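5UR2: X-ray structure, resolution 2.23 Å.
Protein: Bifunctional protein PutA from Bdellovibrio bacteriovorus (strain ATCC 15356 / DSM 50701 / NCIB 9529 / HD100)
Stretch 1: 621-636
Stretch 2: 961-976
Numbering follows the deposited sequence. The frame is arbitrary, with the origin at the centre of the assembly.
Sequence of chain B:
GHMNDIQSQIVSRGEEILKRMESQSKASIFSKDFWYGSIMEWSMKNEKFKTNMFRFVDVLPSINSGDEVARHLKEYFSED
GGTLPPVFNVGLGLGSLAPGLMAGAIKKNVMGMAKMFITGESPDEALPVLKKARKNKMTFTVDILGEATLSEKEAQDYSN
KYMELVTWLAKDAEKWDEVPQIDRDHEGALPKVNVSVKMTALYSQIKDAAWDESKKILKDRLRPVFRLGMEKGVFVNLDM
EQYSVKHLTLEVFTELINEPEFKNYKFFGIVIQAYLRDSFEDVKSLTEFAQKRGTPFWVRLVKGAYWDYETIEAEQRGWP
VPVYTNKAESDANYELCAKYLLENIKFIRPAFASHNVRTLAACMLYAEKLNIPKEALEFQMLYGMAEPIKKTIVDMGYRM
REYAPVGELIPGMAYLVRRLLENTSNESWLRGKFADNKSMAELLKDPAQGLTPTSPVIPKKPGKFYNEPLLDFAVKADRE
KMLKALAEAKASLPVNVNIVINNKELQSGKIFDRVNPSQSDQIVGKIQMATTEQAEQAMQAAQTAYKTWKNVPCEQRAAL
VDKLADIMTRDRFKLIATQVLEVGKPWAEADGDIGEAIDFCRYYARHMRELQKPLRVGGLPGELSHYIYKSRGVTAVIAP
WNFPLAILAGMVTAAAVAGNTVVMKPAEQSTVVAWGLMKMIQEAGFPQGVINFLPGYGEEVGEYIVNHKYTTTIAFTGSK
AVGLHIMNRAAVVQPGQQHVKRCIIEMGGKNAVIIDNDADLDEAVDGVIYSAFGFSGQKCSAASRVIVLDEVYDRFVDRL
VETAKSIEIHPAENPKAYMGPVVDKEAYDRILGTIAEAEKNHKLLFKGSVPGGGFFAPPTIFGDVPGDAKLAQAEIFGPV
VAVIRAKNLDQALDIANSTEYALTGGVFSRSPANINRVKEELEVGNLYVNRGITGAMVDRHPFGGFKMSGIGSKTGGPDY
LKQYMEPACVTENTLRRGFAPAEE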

# COMPACT_ATOMS: atom_id res chain seq x y z
N PRO B 621 15.44 -17.73 -0.91
CA PRO B 621 15.18 -19.17 -0.99
C PRO B 621 15.34 -19.82 0.38
O PRO B 621 16.15 -19.39 1.20
CB PRO B 621 16.25 -19.68 -1.97
CG PRO B 621 17.39 -18.75 -1.74
CD PRO B 621 16.76 -17.39 -1.48
N GLY B 622 14.57 -20.87 0.62
CA GLY B 622 14.68 -21.57 1.88
C GLY B 622 13.95 -20.93 3.05
O GLY B 622 13.98 -21.49 4.15
N GLU B 623 13.30 -19.79 2.86
CA GLU B 623 12.55 -19.17 3.94
C GLU B 623 11.39 -18.41 3.33
O GLU B 623 11.60 -17.46 2.57
CB GLU B 623 13.45 -18.23 4.77
CG GLU B 623 12.76 -17.62 6.00
CD GLU B 623 13.69 -16.71 6.80
OE1 GLU B 623 14.42 -17.20 7.68
OE2 GLU B 623 13.70 -15.49 6.52
N LEU B 624 10.17 -18.84 3.64
CA LEU B 624 8.96 -18.13 3.26
C LEU B 624 8.65 -17.08 4.31
O LEU B 624 8.64 -17.37 5.51
CB LEU B 624 7.77 -19.09 3.13
CG LEU B 624 7.86 -20.06 1.96
CD1 LEU B 624 6.63 -20.98 1.92
CD2 LEU B 624 8.05 -19.30 0.64
N SER B 625 8.40 -15.85 3.87
CA SER B 625 8.10 -14.77 4.78
C SER B 625 6.97 -13.94 4.19
O SER B 625 7.05 -13.54 3.03
CB SER B 625 9.35 -13.92 5.05
OG SER B 625 9.21 -13.23 6.27
N HIS B 626 5.93 -13.72 4.98
CA HIS B 626 4.76 -12.98 4.50
C HIS B 626 4.33 -11.92 5.51
O HIS B 626 4.37 -12.15 6.72
CB HIS B 626 3.61 -13.90 4.21
CG HIS B 626 3.87 -14.83 3.07
ND1 HIS B 626 4.47 -16.06 3.23
CD2 HIS B 626 3.62 -14.71 1.74
CE1 HIS B 626 4.58 -16.65 2.06
NE2 HIS B 626 4.06 -15.86 1.14
N TYR B 627 3.94 -10.76 4.98
CA TYR B 627 3.38 -9.65 5.73
C TYR B 627 1.86 -9.72 5.60
O TYR B 627 1.33 -9.82 4.48
CB TYR B 627 3.94 -8.33 5.19
CG TYR B 627 3.70 -7.07 6.00
CD1 TYR B 627 4.53 -6.74 7.07
CD2 TYR B 627 2.71 -6.16 5.64
CE1 TYR B 627 4.35 -5.57 7.79
CE2 TYR B 627 2.52 -4.98 6.35
CZ TYR B 627 3.35 -4.70 7.41
OH TYR B 627 3.17 -3.53 8.12
N ILE B 628 1.16 -9.73 6.74
CA ILE B 628 -0.29 -9.95 6.78
C ILE B 628 -0.90 -8.95 7.75
O ILE B 628 -0.20 -8.24 8.47
CB ILE B 628 -0.64 -11.40 7.21
CG1 ILE B 628 -0.14 -11.65 8.65
CG2 ILE B 628 -0.07 -12.44 6.26
CD1 ILE B 628 -0.55 -13.00 9.26
N TYR B 629 -2.24 -8.90 7.77
CA TYR B 629 -2.98 -8.09 8.72
C TYR B 629 -3.88 -8.98 9.58
O TYR B 629 -4.42 -9.98 9.09
CB TYR B 629 -3.81 -7.01 8.02
CG TYR B 629 -2.91 -6.00 7.37
CD1 TYR B 629 -2.38 -4.95 8.11
CD2 TYR B 629 -2.54 -6.13 6.05
CE1 TYR B 629 -1.51 -4.03 7.52
CE2 TYR B 629 -1.68 -5.23 5.45
CZ TYR B 629 -1.18 -4.19 6.19
OH TYR B 629 -0.33 -3.31 5.58
N LYS B 630 -4.00 -8.60 10.85
CA LYS B 630 -4.85 -9.23 11.86
C LYS B 630 -5.88 -8.23 12.37
O LYS B 630 -5.64 -7.02 12.38
CB LYS B 630 -4.03 -9.72 13.07
CG LYS B 630 -3.02 -10.86 12.80
CD LYS B 630 -2.14 -11.03 14.06
CE LYS B 630 -1.19 -12.25 14.02
NZ LYS B 630 -1.91 -13.54 13.94
N SER B 631 -7.03 -8.73 12.83
CA SER B 631 -7.98 -7.88 13.52
C SER B 631 -7.45 -7.54 14.91
O SER B 631 -6.50 -8.15 15.41
CB SER B 631 -9.33 -8.57 13.62
OG SER B 631 -9.20 -9.81 14.26
N ARG B 632 -8.07 -6.55 15.56
CA ARG B 632 -7.64 -6.09 16.89
C ARG B 632 -8.55 -6.52 18.04
O ARG B 632 -8.04 -6.88 19.10
CB ARG B 632 -7.52 -4.55 16.91
CG ARG B 632 -6.59 -3.96 15.85
CD ARG B 632 -6.21 -2.49 16.13
NE ARG B 632 -5.15 -2.38 17.14
CZ ARG B 632 -5.30 -1.84 18.35
NH1 ARG B 632 -6.46 -1.31 18.70
NH2 ARG B 632 -4.27 -1.80 19.19
N GLY B 633 -9.87 -6.49 17.89
CA GLY B 633 -10.75 -6.86 18.99
C GLY B 633 -12.05 -6.07 18.94
O GLY B 633 -12.50 -5.68 17.86
N VAL B 634 -12.62 -5.80 20.11
CA VAL B 634 -13.89 -5.08 20.18
C VAL B 634 -13.64 -3.61 19.85
O VAL B 634 -12.75 -2.98 20.42
CB VAL B 634 -14.54 -5.23 21.56
CG1 VAL B 634 -15.76 -4.33 21.65
CG2 VAL B 634 -14.96 -6.70 21.83
N THR B 635 -14.44 -3.07 18.93
CA THR B 635 -14.30 -1.69 18.49
C THR B 635 -15.49 -0.88 18.97
O THR B 635 -16.63 -1.23 18.69
CB THR B 635 -14.20 -1.62 16.97
OG1 THR B 635 -12.99 -2.27 16.57
CG2 THR B 635 -14.18 -0.16 16.48
N ALA B 636 -15.21 0.21 19.68
CA ALA B 636 -16.24 1.15 20.11
C ALA B 636 -16.42 2.20 19.03
O ALA B 636 -15.45 2.84 18.62
CB ALA B 636 -15.86 1.80 21.43
N LEU B 961 -8.56 1.39 6.32
CA LEU B 961 -8.93 0.08 6.86
C LEU B 961 -7.84 -0.49 7.77
O LEU B 961 -8.15 -1.19 8.75
CB LEU B 961 -9.23 -0.88 5.71
CG LEU B 961 -9.86 -2.21 6.10
CD1 LEU B 961 -11.15 -1.94 6.90
CD2 LEU B 961 -10.13 -3.05 4.84
N LYS B 962 -6.56 -0.21 7.47
CA LYS B 962 -5.45 -0.73 8.26
C LYS B 962 -5.45 -0.22 9.70
O LYS B 962 -4.88 -0.88 10.59
CB LYS B 962 -4.12 -0.38 7.60
CG LYS B 962 -3.91 -1.05 6.23
CD LYS B 962 -2.65 -0.53 5.58
CE LYS B 962 -2.40 -1.18 4.25
NZ LYS B 962 -1.07 -0.79 3.70
N GLN B 963 -6.06 0.94 9.95
CA GLN B 963 -6.15 1.45 11.32
C GLN B 963 -6.95 0.53 12.23
O GLN B 963 -6.82 0.60 13.46
CB GLN B 963 -6.80 2.84 11.31
CG GLN B 963 -5.94 3.95 10.73
CD GLN B 963 -4.85 4.38 11.68
OE1 GLN B 963 -3.75 3.84 11.67
NE2 GLN B 963 -5.17 5.32 12.57
N TYR B 964 -7.82 -0.31 11.66
CA TYR B 964 -8.61 -1.27 12.40
C TYR B 964 -7.93 -2.63 12.51
O TYR B 964 -8.57 -3.58 12.96
CB TYR B 964 -9.99 -1.43 11.74
CG TYR B 964 -10.82 -0.17 11.80
CD1 TYR B 964 -10.70 0.82 10.83
CD2 TYR B 964 -11.72 0.03 12.84
CE1 TYR B 964 -11.47 1.99 10.90
CE2 TYR B 964 -12.49 1.16 12.92
CZ TYR B 964 -12.37 2.14 11.95
OH TYR B 964 -13.15 3.27 12.07
N MET B 965 -6.65 -2.72 12.14
CA MET B 965 -5.93 -3.98 12.07
C MET B 965 -4.55 -3.81 12.68
O MET B 965 -4.14 -2.69 13.03
CB MET B 965 -5.85 -4.50 10.61
CG MET B 965 -7.23 -4.77 10.04
SD MET B 965 -7.26 -5.56 8.41
CE MET B 965 -6.30 -4.41 7.46
N GLU B 966 -3.85 -4.93 12.87
CA GLU B 966 -2.45 -5.00 13.25
C GLU B 966 -1.66 -5.66 12.13
O GLU B 966 -2.08 -6.69 11.60
CB GLU B 966 -2.22 -5.81 14.55
CG GLU B 966 -2.69 -5.15 15.83
CD GLU B 966 -1.86 -3.96 16.18
OE1 GLU B 966 -0.63 -3.99 15.91
OE2 GLU B 966 -2.43 -2.98 16.73
N PRO B 967 -0.51 -5.10 11.77
CA PRO B 967 0.38 -5.79 10.84
C PRO B 967 1.07 -6.95 11.54
O PRO B 967 1.36 -6.88 12.73
CB PRO B 967 1.39 -4.71 10.45
CG PRO B 967 1.51 -3.88 11.75
CD PRO B 967 0.11 -3.88 12.34
N ALA B 968 1.35 -8.00 10.78
CA ALA B 968 2.07 -9.14 11.32
C ALA B 968 2.92 -9.78 10.23
O ALA B 968 2.71 -9.56 9.03
CB ALA B 968 1.10 -10.18 11.92
N CYS B 969 3.89 -10.59 10.66
CA CYS B 969 4.81 -11.29 9.78
C CYS B 969 4.86 -12.76 10.19
O CYS B 969 4.94 -13.08 11.38
CB CYS B 969 6.22 -10.68 9.83
SG CYS B 969 7.36 -11.40 8.62
N VAL B 970 4.76 -13.65 9.20
CA VAL B 970 4.89 -15.10 9.39
C VAL B 970 6.10 -15.57 8.60
O VAL B 970 6.17 -15.38 7.38
CB VAL B 970 3.62 -15.86 8.94
CG1 VAL B 970 3.84 -17.36 9.07
CG2 VAL B 970 2.38 -15.43 9.75
N THR B 971 7.05 -16.19 9.28
CA THR B 971 8.31 -16.58 8.67
C THR B 971 8.48 -18.07 8.89
O THR B 971 8.39 -18.54 10.03
CB THR B 971 9.47 -15.76 9.25
OG1 THR B 971 9.22 -14.37 9.02
CG2 THR B 971 10.80 -16.13 8.61
N GLU B 972 8.68 -18.82 7.81
CA GLU B 972 8.81 -20.27 7.88
C GLU B 972 10.08 -20.74 7.17
O GLU B 972 10.25 -20.52 5.96
CB GLU B 972 7.56 -20.95 7.30
CG GLU B 972 7.68 -22.47 7.23
CD GLU B 972 6.36 -23.15 6.82
OE1 GLU B 972 5.40 -22.45 6.41
OE2 GLU B 972 6.31 -24.39 6.90
N ASN B 973 10.95 -21.40 7.92
CA ASN B 973 12.09 -22.09 7.35
C ASN B 973 11.60 -23.31 6.57
O ASN B 973 10.95 -24.19 7.15
CB ASN B 973 13.05 -22.50 8.47
CG ASN B 973 14.22 -23.34 7.98
OD1 ASN B 973 14.47 -23.45 6.79
ND2 ASN B 973 14.97 -23.90 8.93
N THR B 974 11.89 -23.37 5.27
CA THR B 974 11.44 -24.48 4.45
C THR B 974 12.54 -25.48 4.12
O THR B 974 12.28 -26.49 3.45
CB THR B 974 10.84 -23.95 3.14
OG1 THR B 974 11.87 -23.31 2.38
CG2 THR B 974 9.71 -22.98 3.42
N LEU B 975 13.75 -25.24 4.61
CA LEU B 975 14.89 -26.09 4.32
C LEU B 975 14.97 -27.22 5.34
O LEU B 975 15.06 -26.97 6.55
CB LEU B 975 16.14 -25.21 4.35
CG LEU B 975 17.52 -25.85 4.36
CD1 LEU B 975 17.72 -26.62 3.09
CD2 LEU B 975 18.52 -24.76 4.51
N ARG B 976 14.93 -28.47 4.86
CA ARG B 976 15.04 -29.67 5.70
C ARG B 976 15.92 -30.68 5.00
O ARG B 976 15.67 -31.01 3.84
CB ARG B 976 13.67 -30.32 5.99
CG ARG B 976 12.73 -29.46 6.80
CD ARG B 976 11.43 -30.18 7.12
NE ARG B 976 10.36 -29.23 7.44
CZ ARG B 976 9.08 -29.55 7.57
NH1 ARG B 976 8.72 -30.81 7.40
NH2 ARG B 976 8.17 -28.62 7.86
O HOH W 1 5.15 -17.23 5.52
O HOH W 2 -1.35 -2.63 19.45

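Two segments more than 300 residues apart in one chain pair as antiparallel β-strands. The N-to-C directions of strands 623-631 and 965-973 make an angle of 145°, and their axes approach to 4.4 Å. The register runs without a break from Glu623 opposite Asn973 to Lys630 opposite Glu966. CA-CA separations alternate between short at the non-hydrogen-bonded pairs, as in Ser625 CA to Thr971 CA at 4.3 Å, and long at the hydrogen-bonded ones, as in His626 CA to Val970 CA at 5.3 Å.

Each hydrogen-bonded pair closes a reciprocal ring. Leu624 N donates to Glu972 O (2.9 Å) and Glu972 N to Leu624 O (2.7 Å); His626 N to Val970 O and Val970 N to His626 O are both 2.9 Å. Ile628 N to Ala968 O and Ala968 N to Ile628 O are both 2.8 Å, as are Lys630 N to Glu966 O and Glu966 N to Lys630 O. Pro967 has no amide hydrogen, but it occupies a non-hydrogen-bonded position, so the ladder loses nothing there. Beyond the Leu624-Glu972 ring, Thr974 N donates to Gly622 O (3.0 Å, 164°). At phi/psi of 80/-1, a CB on Gly622 would be jammed against the preceding carbonyl, so this turn of the backbone calls for glycine.

Side chains alternate between the two faces. On the face carrying Ser625, Tyr627 and Tyr629, Ser625 OG and Thr971 OG1 lie 3.0 Å apart. Next along, Tyr627 CZ packs 3.6 Å from Pro967 CB. Tyr629 has the largest area covered by the opposing stretch, 107 Å²; its CB lies 3.6 Å from Met965 CE, and its CE1 is 4.2 Å from Pro967 CB. The Met965 sulfur approaches this ring obliquely, with SD 5.5 Å from the centroid and 52° off the normal. At the ring's far end, Lys962 NZ makes a weak hydrogen bond to Tyr629 OH (3.2 Å).

The opposite face is apolar around Ile628, whose CG1 lies 3.8 Å from Ala968 CB and whose CD1 is equally far from Val970 CG2. The small Ala968 side chain also meets the aliphatic part of Lys630, with CB 3.7 Å from Lys630 CE. Nearby, water 1 bridges the strands, 2.7 Å from His626 ND1 and donating to Val970 O at 2.8 Å.

Past Lys630, a salt bridge joins Arg632 NE to Glu966 OE2 (2.8 Å, 163°), the carboxylate oxygen lying near the guanidinium plane. Arg632 NH2 adds a weak bond to the same Glu966 OE2 (3.3 Å, 133°). Water 2 reinforces the pair, accepting from Arg632 NH2 at 3.0 Å and donating to Glu966 OE2 at 2.9 Å.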